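FAD-binding PCMH-type domain-containing protein (Gibberella zeae, PDB 6YJO) binds FAD, attached covalently to the protein, and probably acts as an oxygen-dependent oxidoreductase. Local coordinates at residues G143-D148 / R155-G160; E239-F244 / I321-K326. All blocks are in the same frame, centred on the assembly; numbering follows the deposited sequence.

Interaction 1 packs helix 142-152 onto the run 155-160 that follows it in the FAD-binding part of the chain, and interaction 2 packs helix 320-326 against the start of strand 242-248 in the seven-stranded antiparallel sheet. Their centres lie about 13 Å apart, and helix 320-326 joins them. While Met323 faces the sheet, Leu324 turns to the other contact, its CD1 lying 3.6 Å from Ala146 CB and its CD2 4.1 Å from His159 CE1. Interaction 1 is the nearer to the cofactor, with Gly160 CA 3.5 Å from O4 of the flavin; in interaction 2 the Met323 side chain stays about 11 Å from FAD.

Interaction 1: residues G143-D148 / R155-G160. With FAD (flavin-adenine dinucleotide), chain C.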
ATOM      1  N   GLY A 143      -2.338  12.712   0.474  1.00 45.71           N
ATOM      2  CA  GLY A 143      -1.840  14.073   0.527  1.00 47.93           C
ATOM      3  C   GLY A 143      -2.853  15.047   1.090  1.00 48.62           C
ATOM      4  O   GLY A 143      -2.479  16.041   1.720  1.00 48.16           O
ATOM      5  N   HIS A 144      -4.143  14.783   0.868  1.00 49.94           N
ATOM      6  CA  HIS A 144      -5.193  15.565   1.509  1.00 52.29           C
ATOM      7  C   HIS A 144      -5.262  15.294   3.005  1.00 53.27           C
ATOM      8  O   HIS A 144      -5.712  16.163   3.758  1.00 55.56           O
ATOM      9  CB  HIS A 144      -6.548  15.264   0.857  1.00 50.93           C
ATOM     10  CG  HIS A 144      -7.714  15.903   1.548  1.00 51.35           C
ATOM     11  ND1 HIS A 144      -7.798  17.262   1.770  1.00 52.67           N
ATOM     12  CD2 HIS A 144      -8.851  15.369   2.052  1.00 50.03           C
ATOM     13  CE1 HIS A 144      -8.934  17.534   2.387  1.00 54.30           C
ATOM     14  NE2 HIS A 144      -9.592  16.403   2.568  1.00 51.84           N
ATOM     15  N   VAL A 145      -4.811  14.119   3.446  1.00 51.18           N
ATOM     16  CA  VAL A 145      -4.784  13.804   4.871  1.00 50.64           C
ATOM     17  C   VAL A 145      -3.644  14.542   5.561  1.00 50.55           C
ATOM     18  O   VAL A 145      -3.837  15.167   6.609  1.00 49.98           O
ATOM     19  CB  VAL A 145      -4.676  12.281   5.075  1.00 48.47           C
ATOM     20  CG1 VAL A 145      -4.443  11.955   6.549  1.00 49.41           C
ATOM     21  CG2 VAL A 145      -5.931  11.594   4.568  1.00 46.79           C
ATOM     22  N   ALA A 146      -2.438  14.480   4.986  1.00 51.00           N
ATOM     23  CA  ALA A 146      -1.302  15.182   5.576  1.00 52.81           C
ATOM     24  C   ALA A 146      -1.515  16.689   5.552  1.00 55.87           C
ATOM     25  O   ALA A 146      -1.145  17.394   6.498  1.00 56.14           O
ATOM     26  CB  ALA A 146      -0.016  14.821   4.835  1.00 52.21           C
ATOM     27  N   THR A 147      -2.107  17.203   4.471  1.00 57.40           N
ATOM     28  CA  THR A 147      -2.328  18.641   4.354  1.00 61.00           C
ATOM     29  C   THR A 147      -3.286  19.138   5.427  1.00 62.58           C
ATOM     30  O   THR A 147      -3.059  20.197   6.021  1.00 65.16           O
ATOM     31  CB  THR A 147      -2.860  18.981   2.957  1.00 61.00           C
ATOM     32  OG1 THR A 147      -1.840  18.723   1.982  1.00 62.73           O
ATOM     33  CG2 THR A 147      -3.285  20.443   2.880  1.00 61.80           C
ATOM     34  N   ASP A 148      -4.361  18.390   5.690  1.00 62.71           N
ATOM     35  CA  ASP A 148      -5.355  18.831   6.664  1.00 64.53           C
ATOM     36  C   ASP A 148      -4.935  18.548   8.102  1.00 64.11           C
ATOM     37  O   ASP A 148      -5.352  19.271   9.014  1.00 66.19           O
ATOM     38  CB  ASP A 148      -6.702  18.170   6.374  1.00 63.94           C
ATOM     39  CG  ASP A 148      -7.502  18.921   5.327  1.00 67.58           C
ATOM     40  OD1 ASP A 148      -6.892  19.666   4.530  1.00 69.22           O
ATOM     41  OD2 ASP A 148      -8.742  18.779   5.315  1.00 68.15           O
ATOM     42  N   ARG A 155      -0.227  17.787  13.055  1.00 63.90           N
ATOM     43  CA  ARG A 155      -0.318  16.358  13.286  1.00 62.16           C
ATOM     44  C   ARG A 155      -0.191  15.618  11.963  1.00 62.10           C
ATOM     45  O   ARG A 155      -0.317  16.199  10.881  1.00 64.53           O
ATOM     46  CB  ARG A 155      -1.640  16.000  13.979  1.00 60.70           C
ATOM     47  CG  ARG A 155      -1.926  16.817  15.238  1.00 62.15           C
ATOM     48  CD  ARG A 155      -0.858  16.649  16.308  1.00 61.54           C
ATOM     49  NE  ARG A 155      -0.826  15.293  16.854  1.00 60.05           N
ATOM     50  CZ  ARG A 155      -0.090  14.920  17.897  1.00 58.83           C
ATOM     51  NH1 ARG A 155       0.681  15.800  18.522  1.00 60.62           N
ATOM     52  NH2 ARG A 155      -0.130  13.663  18.320  1.00 55.61           N
ATOM     53  N   ALA A 156       0.058  14.317  12.071  1.00 58.54           N
ATOM     54  CA  ALA A 156       0.350  13.497  10.909  1.00 53.12           C
ATOM     55  C   ALA A 156       0.162  12.036  11.278  1.00 50.51           C
ATOM     56  O   ALA A 156       0.166  11.666  12.456  1.00 50.13           O
ATOM     57  CB  ALA A 156       1.774  13.737  10.401  1.00 53.40           C
ATOM     58  N   ILE A 157      -0.014  11.212  10.250  1.00 48.17           N
ATOM     59  CA  ILE A 157       0.023   9.763  10.409  1.00 46.74           C
ATOM     60  C   ILE A 157       1.030   9.208   9.406  1.00 44.29           C
ATOM     61  O   ILE A 157       1.319   9.843   8.383  1.00 45.63           O
ATOM     62  CB  ILE A 157      -1.370   9.123  10.211  1.00 47.37           C
ATOM     63  CG1 ILE A 157      -1.978   9.535   8.868  1.00 49.58           C
ATOM     64  CG2 ILE A 157      -2.308   9.512  11.345  1.00 48.52           C
ATOM     65  CD1 ILE A 157      -3.388   8.997   8.664  1.00 49.71           C
ATOM     66  N   PRO A 158       1.590   8.031   9.683  1.00 42.47           N
ATOM     67  CA  PRO A 158       2.584   7.460   8.764  1.00 41.62           C
ATOM     68  C   PRO A 158       1.912   6.844   7.544  1.00 42.77           C
ATOM     69  O   PRO A 158       0.950   6.084   7.668  1.00 43.08           O
ATOM     70  CB  PRO A 158       3.287   6.403   9.618  1.00 41.53           C
ATOM     71  CG  PRO A 158       2.245   5.979  10.610  1.00 41.32           C
ATOM     72  CD  PRO A 158       1.406   7.205  10.888  1.00 41.48           C
ATOM     73  N   HIS A 159       2.419   7.182   6.362  1.00 44.47           N
ATOM     74  CA  HIS A 159       1.858   6.683   5.112  1.00 45.65           C
ATOM     75  C   HIS A 159       2.921   6.783   4.024  1.00 45.21           C
ATOM     76  O   HIS A 159       4.044   7.235   4.265  1.00 44.22           O
ATOM     77  CB  HIS A 159       0.596   7.460   4.736  1.00 46.24           C
ATOM     78  CG  HIS A 159       0.783   8.944   4.741  1.00 49.41           C
ATOM     79  ND1 HIS A 159       1.677   9.582   3.910  1.00 50.61           N
ATOM     80  CD2 HIS A 159       0.204   9.915   5.487  1.00 50.67           C
ATOM     81  CE1 HIS A 159       1.636  10.883   4.138  1.00 52.33           C
ATOM     82  NE2 HIS A 159       0.749  11.112   5.089  1.00 51.83           N
ATOM     83  N   GLY A 160       2.545   6.367   2.813  1.00 45.32           N
ATOM     84  CA  GLY A 160       3.466   6.287   1.701  1.00 44.94           C
ATOM     85  C   GLY A 160       3.728   7.625   1.040  1.00 43.74           C
ATOM     86  O   GLY A 160       3.205   8.670   1.425  1.00 42.21           O
TER
HETATM   87  PA  FAD C 601      -8.192   1.413  -4.628  1.00 43.29           P
HETATM   88  O1A FAD C 601      -8.074   0.747  -5.947  1.00 39.29           O
HETATM   89  O2A FAD C 601      -9.341   2.430  -4.537  1.00 39.92           O
HETATM   90  O5B FAD C 601      -8.312   0.351  -3.471  1.00 37.36           O
HETATM   91  C5B FAD C 601      -7.406  -0.769  -3.384  1.00 39.79           C
HETATM   92  C4B FAD C 601      -8.049  -1.866  -2.579  1.00 40.18           C
HETATM   93  O4B FAD C 601      -8.717  -1.290  -1.430  1.00 40.72           O
HETATM   94  C3B FAD C 601      -9.114  -2.663  -3.327  1.00 39.73           C
HETATM   95  O3B FAD C 601      -9.129  -4.018  -2.894  1.00 38.80           O
HETATM   96  C2B FAD C 601     -10.396  -1.927  -2.943  1.00 40.13           C
HETATM   97  O2B FAD C 601     -11.543  -2.757  -3.049  1.00 41.63           O
HETATM   98  C1B FAD C 601     -10.099  -1.588  -1.484  1.00 39.56           C
HETATM   99  N9A FAD C 601     -10.857  -0.449  -0.970  1.00 39.82           N
HETATM  100  C8A FAD C 601     -10.797   0.857  -1.385  1.00 39.23           C
HETATM  101  N7A FAD C 601     -11.607   1.663  -0.743  1.00 38.51           N
HETATM  102  C5A FAD C 601     -12.250   0.826   0.163  1.00 39.87           C
HETATM  103  C6A FAD C 601     -13.231   1.067   1.139  1.00 37.62           C
HETATM  104  N6A FAD C 601     -13.767   2.265   1.385  1.00 39.13           N
HETATM  105  N1A FAD C 601     -13.655   0.011   1.868  1.00 37.40           N
HETATM  106  C2A FAD C 601     -13.124  -1.191   1.631  1.00 38.04           C
HETATM  107  N3A FAD C 601     -12.194  -1.536   0.739  1.00 39.01           N
HETATM  108  C4A FAD C 601     -11.795  -0.472   0.027  1.00 38.83           C
HETATM  109  N1  FAD C 601       2.075   1.633  -1.016  1.00 47.15           N
HETATM  110  C2  FAD C 601       2.964   1.722   0.017  1.00 49.70           C
HETATM  111  O2  FAD C 601       2.930   0.935   0.970  1.00 50.98           O
HETATM  112  N3  FAD C 601       3.931   2.715   0.006  1.00 50.07           N
HETATM  113  C4  FAD C 601       4.105   3.668  -0.978  1.00 49.02           C
HETATM  114  O4  FAD C 601       5.001   4.504  -0.881  1.00 49.56           O
HETATM  115  C4X FAD C 601       3.156   3.563  -2.069  1.00 47.28           C
HETATM  116  N5  FAD C 601       3.246   4.425  -3.043  1.00 45.69           N
HETATM  117  C5X FAD C 601       2.333   4.325  -4.082  1.00 42.30           C
HETATM  118  C6  FAD C 601       2.425   5.211  -5.148  1.00 37.51           C
HETATM  119  C7  FAD C 601       1.519   5.175  -6.201  1.00 37.26           C
HETATM  120  C7M FAD C 601       1.644   6.173  -7.321  1.00 34.56           C
HETATM  121  C8  FAD C 601       0.532   4.175  -6.225  1.00 35.79           C
HETATM  122  C8M FAD C 601      -0.463   4.090  -7.350  1.00 33.94           C
HETATM  123  C9  FAD C 601       0.449   3.268  -5.172  1.00 39.72           C
HETATM  124  C9A FAD C 601       1.342   3.333  -4.110  1.00 41.22           C
HETATM  125  N10 FAD C 601       1.277   2.433  -3.029  1.00 43.02           N
HETATM  126  C10 FAD C 601       2.174   2.512  -1.996  1.00 45.77           C
HETATM  127  C1' FAD C 601       0.284   1.352  -3.013  1.00 39.22           C
HETATM  128  C2' FAD C 601      -0.986   1.688  -2.246  1.00 36.31           C
HETATM  129  O2' FAD C 601      -0.749   1.584  -0.843  1.00 35.55           O
HETATM  130  C3' FAD C 601      -2.073   0.689  -2.644  1.00 34.19           C
HETATM  131  O3' FAD C 601      -2.206   0.724  -4.061  1.00 31.65           O
HETATM  132  C4' FAD C 601      -3.441   0.958  -2.021  1.00 33.37           C
HETATM  133  O4' FAD C 601      -4.038  -0.268  -1.599  1.00 32.20           O
HETATM  134  C5' FAD C 601      -4.352   1.659  -3.001  1.00 33.29           C
HETATM  135  O5' FAD C 601      -5.475   2.213  -2.290  1.00 32.73           O
HETATM  136  P   FAD C 601      -6.522   3.116  -3.028  1.00 38.79           P
HETATM  137  O1P FAD C 601      -7.773   3.268  -2.158  1.00 32.24           O
HETATM  138  O2P FAD C 601      -5.864   4.370  -3.473  1.00 31.17           O
HETATM  139  O3P FAD C 601      -6.850   2.190  -4.295  1.00 35.27           O
HETATM  140  O   HOH W   1       0.473  15.681   8.101  1.00 31.11           O
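Ile157 reaches across to Val145 on helix 142-152, while His159 meets Ala146 one helix position further on. From CB, the Ile157 side chain divides. Its CG1 lies between the backbone N and the carbonyl carbon (chi1 54°), a placement that carries this branch to the helix; CG1 comes within 4.2 Å of Val145 CG1, and the terminal CD1 closes to 3.8 Å of the same methyl. The two side chains cross at about a right angle. Branched aliphatic residues suit this buried, apolar spot. The small Ala146 admits the imidazole: its CB sits at the ring edge, 3.8 Å from His159 NE2. The other ring nitrogen, ND1 of His159, donates to Gly160 O over 3.1 Å, in the ring plane and on a carbonyl lone pair, which helps fix the ring's rotation. Gly160, without a side chain, lets the backbone lie close against the flavin. A water bridges the backbones, donating to Ala146 O and Arg155 O. Around this contact, Ile157 also touches Phe232 of strand 226-236, the antiparallel partner of strand 155-156, while Leu324 of helix 320-326 packs on both Ala146 and His159.

Interaction 2: residues E239-F244 / I321-K326; sequences ETVTPF and IQMLNK
An extended run, 239-244, passes beside a helical one, 321-326, and the backbones come nearest at Pro243 and Met323, whose CA atoms are 6.4 Å apart. The first run is irregular up to Val241 and enters strand 242-248 at Thr242, so that Val241 and Pro243 both point to the helix and Thr242 between them points away. On the helical side Met323 and Lys326, three residues apart, supply the facing surface. Met323 is the central partner. Its CB lies 3.5 Å from Val241 CG2 and its CG 3.9 Å from Pro243 CG, so the base of the side chain touches both neighbours. The chain then bends at chi2 (-82°) and again at chi3, taking its sulfur end away from the strand; a flexible, unbranched thioether can make that turn inside a buried space. Val241 and Met323 cross at about a right angle. The rigid Pro243 ring offers a compact apolar surface, and its CB also has Lys326 NZ at 4.1 Å. Lysine suits this exposed margin: its chain stays extended from the helix and bends at its last torsion (chi4 -61°), bringing NZ at its end to the proline. Facing the other way, Thr242 OG1 is hydrogen-bonded to Gly292 O and Thr317 OG1, and the Phe244 ring packs on Leu297 of helix 294-308. Strand 242-248 thus has helices on both faces, 320-326 on one and 294-308 on the other. This is helix-on-sheet packing near one edge of the seven-stranded antiparallel sheet, consistent with the substrate domain of berberine-bridge-enzyme-like flavoproteins.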
ATOM      1  N   GLU A 239       9.405  19.052  13.040  1.00 69.63           N
ATOM      2  CA  GLU A 239       9.787  20.334  12.466  1.00 72.31           C
ATOM      3  C   GLU A 239      11.152  20.296  11.798  1.00 73.75           C
ATOM      4  O   GLU A 239      11.464  21.197  11.010  1.00 73.84           O
ATOM      5  CB  GLU A 239       9.777  21.417  13.557  1.00 76.53           C
ATOM      6  CG  GLU A 239      10.679  21.113  14.745  1.00 79.53           C
ATOM      7  CD  GLU A 239      10.640  22.203  15.806  1.00 84.79           C
ATOM      8  OE1 GLU A 239       9.749  23.079  15.734  1.00 85.58           O
ATOM      9  OE2 GLU A 239      11.500  22.185  16.710  1.00 87.14           O
ATOM     10  N   THR A 240      11.954  19.272  12.082  1.00 72.40           N
ATOM     11  CA  THR A 240      13.323  19.148  11.592  1.00 73.30           C
ATOM     12  C   THR A 240      13.440  17.803  10.881  1.00 67.83           C
ATOM     13  O   THR A 240      13.563  16.760  11.530  1.00 67.79           O
ATOM     14  CB  THR A 240      14.311  19.268  12.751  1.00 77.18           C
ATOM     15  OG1 THR A 240      14.219  20.579  13.321  1.00 80.80           O
ATOM     16  CG2 THR A 240      15.735  19.013  12.287  1.00 78.78           C
ATOM     17  N   VAL A 241      13.400  17.824   9.551  1.00 61.82           N
ATOM     18  CA  VAL A 241      13.372  16.610   8.741  1.00 59.04           C
ATOM     19  C   VAL A 241      14.378  16.764   7.609  1.00 58.45           C
ATOM     20  O   VAL A 241      14.376  17.780   6.905  1.00 59.95           O
ATOM     21  CB  VAL A 241      11.955  16.325   8.195  1.00 60.16           C
ATOM     22  CG1 VAL A 241      10.899  16.783   9.199  1.00 62.14           C
ATOM     23  CG2 VAL A 241      11.721  16.984   6.842  1.00 60.98           C
ATOM     24  N   THR A 242      15.236  15.760   7.440  1.00 57.30           N
ATOM     25  CA  THR A 242      16.318  15.804   6.455  1.00 56.95           C
ATOM     26  C   THR A 242      16.176  14.688   5.429  1.00 53.58           C
ATOM     27  O   THR A 242      16.570  13.539   5.701  1.00 50.97           O
ATOM     28  CB  THR A 242      17.675  15.701   7.152  1.00 60.77           C
ATOM     29  OG1 THR A 242      17.756  16.680   8.197  1.00 65.97           O
ATOM     30  CG2 THR A 242      18.815  15.926   6.157  1.00 60.48           C
ATOM     31  N   PRO A 243      15.630  14.960   4.247  1.00 53.49           N
ATOM     32  CA  PRO A 243      15.773  14.009   3.140  1.00 50.86           C
ATOM     33  C   PRO A 243      17.226  13.898   2.706  1.00 50.54           C
ATOM     34  O   PRO A 243      18.036  14.801   2.922  1.00 51.63           O
ATOM     35  CB  PRO A 243      14.907  14.611   2.026  1.00 51.04           C
ATOM     36  CG  PRO A 243      13.984  15.568   2.706  1.00 53.20           C
ATOM     37  CD  PRO A 243      14.707  16.063   3.921  1.00 55.50           C
ATOM     38  N   PHE A 244      17.559  12.761   2.097  1.00 50.21           N
ATOM     39  CA  PHE A 244      18.900  12.558   1.565  1.00 51.28           C
ATOM     40  C   PHE A 244      18.867  11.575   0.403  1.00 49.73           C
ATOM     41  O   PHE A 244      17.966  10.742   0.293  1.00 44.34           O
ATOM     42  CB  PHE A 244      19.866  12.057   2.648  1.00 52.16           C
ATOM     43  CG  PHE A 244      19.501  10.712   3.235  1.00 54.08           C
ATOM     44  CD1 PHE A 244      18.588  10.613   4.272  1.00 54.72           C
ATOM     45  CD2 PHE A 244      20.093   9.550   2.764  1.00 55.35           C
ATOM     46  CE1 PHE A 244      18.264   9.383   4.820  1.00 56.24           C
ATOM     47  CE2 PHE A 244      19.770   8.318   3.305  1.00 57.11           C
ATOM     48  CZ  PHE A 244      18.855   8.235   4.333  1.00 57.48           C
ATOM     49  N   ILE A 321       6.081  19.024   5.653  1.00 50.21           N
ATOM     50  CA  ILE A 321       5.375  19.130   4.383  1.00 50.92           C
ATOM     51  C   ILE A 321       6.365  19.282   3.239  1.00 52.00           C
ATOM     52  O   ILE A 321       6.076  18.897   2.102  1.00 50.34           O
ATOM     53  CB  ILE A 321       4.370  20.299   4.435  1.00 53.79           C
ATOM     54  CG1 ILE A 321       3.270  20.007   5.465  1.00 53.84           C
ATOM     55  CG2 ILE A 321       3.761  20.552   3.062  1.00 55.68           C
ATOM     56  CD1 ILE A 321       2.342  18.847   5.083  1.00 50.74           C
ATOM     57  N   GLN A 322       7.548  19.829   3.518  1.00 54.20           N
ATOM     58  CA  GLN A 322       8.571  19.933   2.485  1.00 54.02           C
ATOM     59  C   GLN A 322       9.067  18.552   2.073  1.00 50.37           C
ATOM     60  O   GLN A 322       9.233  18.273   0.881  1.00 49.61           O
ATOM     61  CB  GLN A 322       9.724  20.805   2.985  1.00 55.53           C
ATOM     62  CG  GLN A 322      10.467  21.551   1.903  1.00 56.49           C
ATOM     63  CD  GLN A 322      11.248  22.736   2.449  1.00 60.00           C
ATOM     64  OE1 GLN A 322      11.418  22.877   3.660  1.00 61.27           O
ATOM     65  NE2 GLN A 322      11.719  23.598   1.556  1.00 61.28           N
ATOM     66  N   MET A 323       9.293  17.668   3.048  1.00 49.31           N
ATOM     67  CA  MET A 323       9.771  16.327   2.730  1.00 48.06           C
ATOM     68  C   MET A 323       8.725  15.536   1.951  1.00 49.40           C
ATOM     69  O   MET A 323       9.069  14.785   1.031  1.00 48.98           O
ATOM     70  CB  MET A 323      10.154  15.593   4.017  1.00 45.84           C
ATOM     71  CG  MET A 323      10.510  14.117   3.833  1.00 43.68           C
ATOM     72  SD  MET A 323       9.079  13.001   3.763  1.00 43.53           S
ATOM     73  CE  MET A 323       8.215  13.420   5.282  1.00 43.45           C
ATOM     74  N   LEU A 324       7.447  15.679   2.313  1.00 50.56           N
ATOM     75  CA  LEU A 324       6.396  14.986   1.576  1.00 50.45           C
ATOM     76  C   LEU A 324       6.303  15.485   0.140  1.00 51.63           C
ATOM     77  O   LEU A 324       5.977  14.709  -0.765  1.00 48.92           O
ATOM     78  CB  LEU A 324       5.053  15.157   2.289  1.00 50.29           C
ATOM     79  CG  LEU A 324       4.938  14.511   3.676  1.00 50.40           C
ATOM     80  CD1 LEU A 324       3.593  14.839   4.316  1.00 49.65           C
ATOM     81  CD2 LEU A 324       5.148  13.005   3.601  1.00 50.83           C
ATOM     82  N   ASN A 325       6.589  16.771  -0.089  1.00 54.63           N
ATOM     83  CA  ASN A 325       6.592  17.293  -1.452  1.00 55.36           C
ATOM     84  C   ASN A 325       7.811  16.822  -2.237  1.00 54.24           C
ATOM     85  O   ASN A 325       7.711  16.587  -3.446  1.00 51.96           O
ATOM     86  CB  ASN A 325       6.541  18.820  -1.434  1.00 57.40           C
ATOM     87  CG  ASN A 325       5.122  19.354  -1.391  1.00 58.78           C
ATOM     88  OD1 ASN A 325       4.334  19.120  -2.309  1.00 58.90           O
ATOM     89  ND2 ASN A 325       4.795  20.096  -0.337  1.00 60.15           N
ATOM     90  N   LYS A 326       8.962  16.671  -1.579  1.00 56.95           N
ATOM     91  CA  LYS A 326      10.162  16.260  -2.302  1.00 61.10           C
ATOM     92  C   LYS A 326      10.045  14.832  -2.810  1.00 56.37           C
ATOM     93  O   LYS A 326      10.663  14.483  -3.822  1.00 55.71           O
ATOM     94  CB  LYS A 326      11.397  16.395  -1.410  1.00 66.96           C
ATOM     95  CG  LYS A 326      12.685  15.911  -2.073  1.00 72.12           C
ATOM     96  CD  LYS A 326      13.913  16.672  -1.567  1.00 79.78           C
ATOM     97  CE  LYS A 326      15.189  16.199  -2.258  1.00 82.04           C
ATOM     98  NZ  LYS A 326      15.469  14.755  -2.009  1.00 83.45           N
TER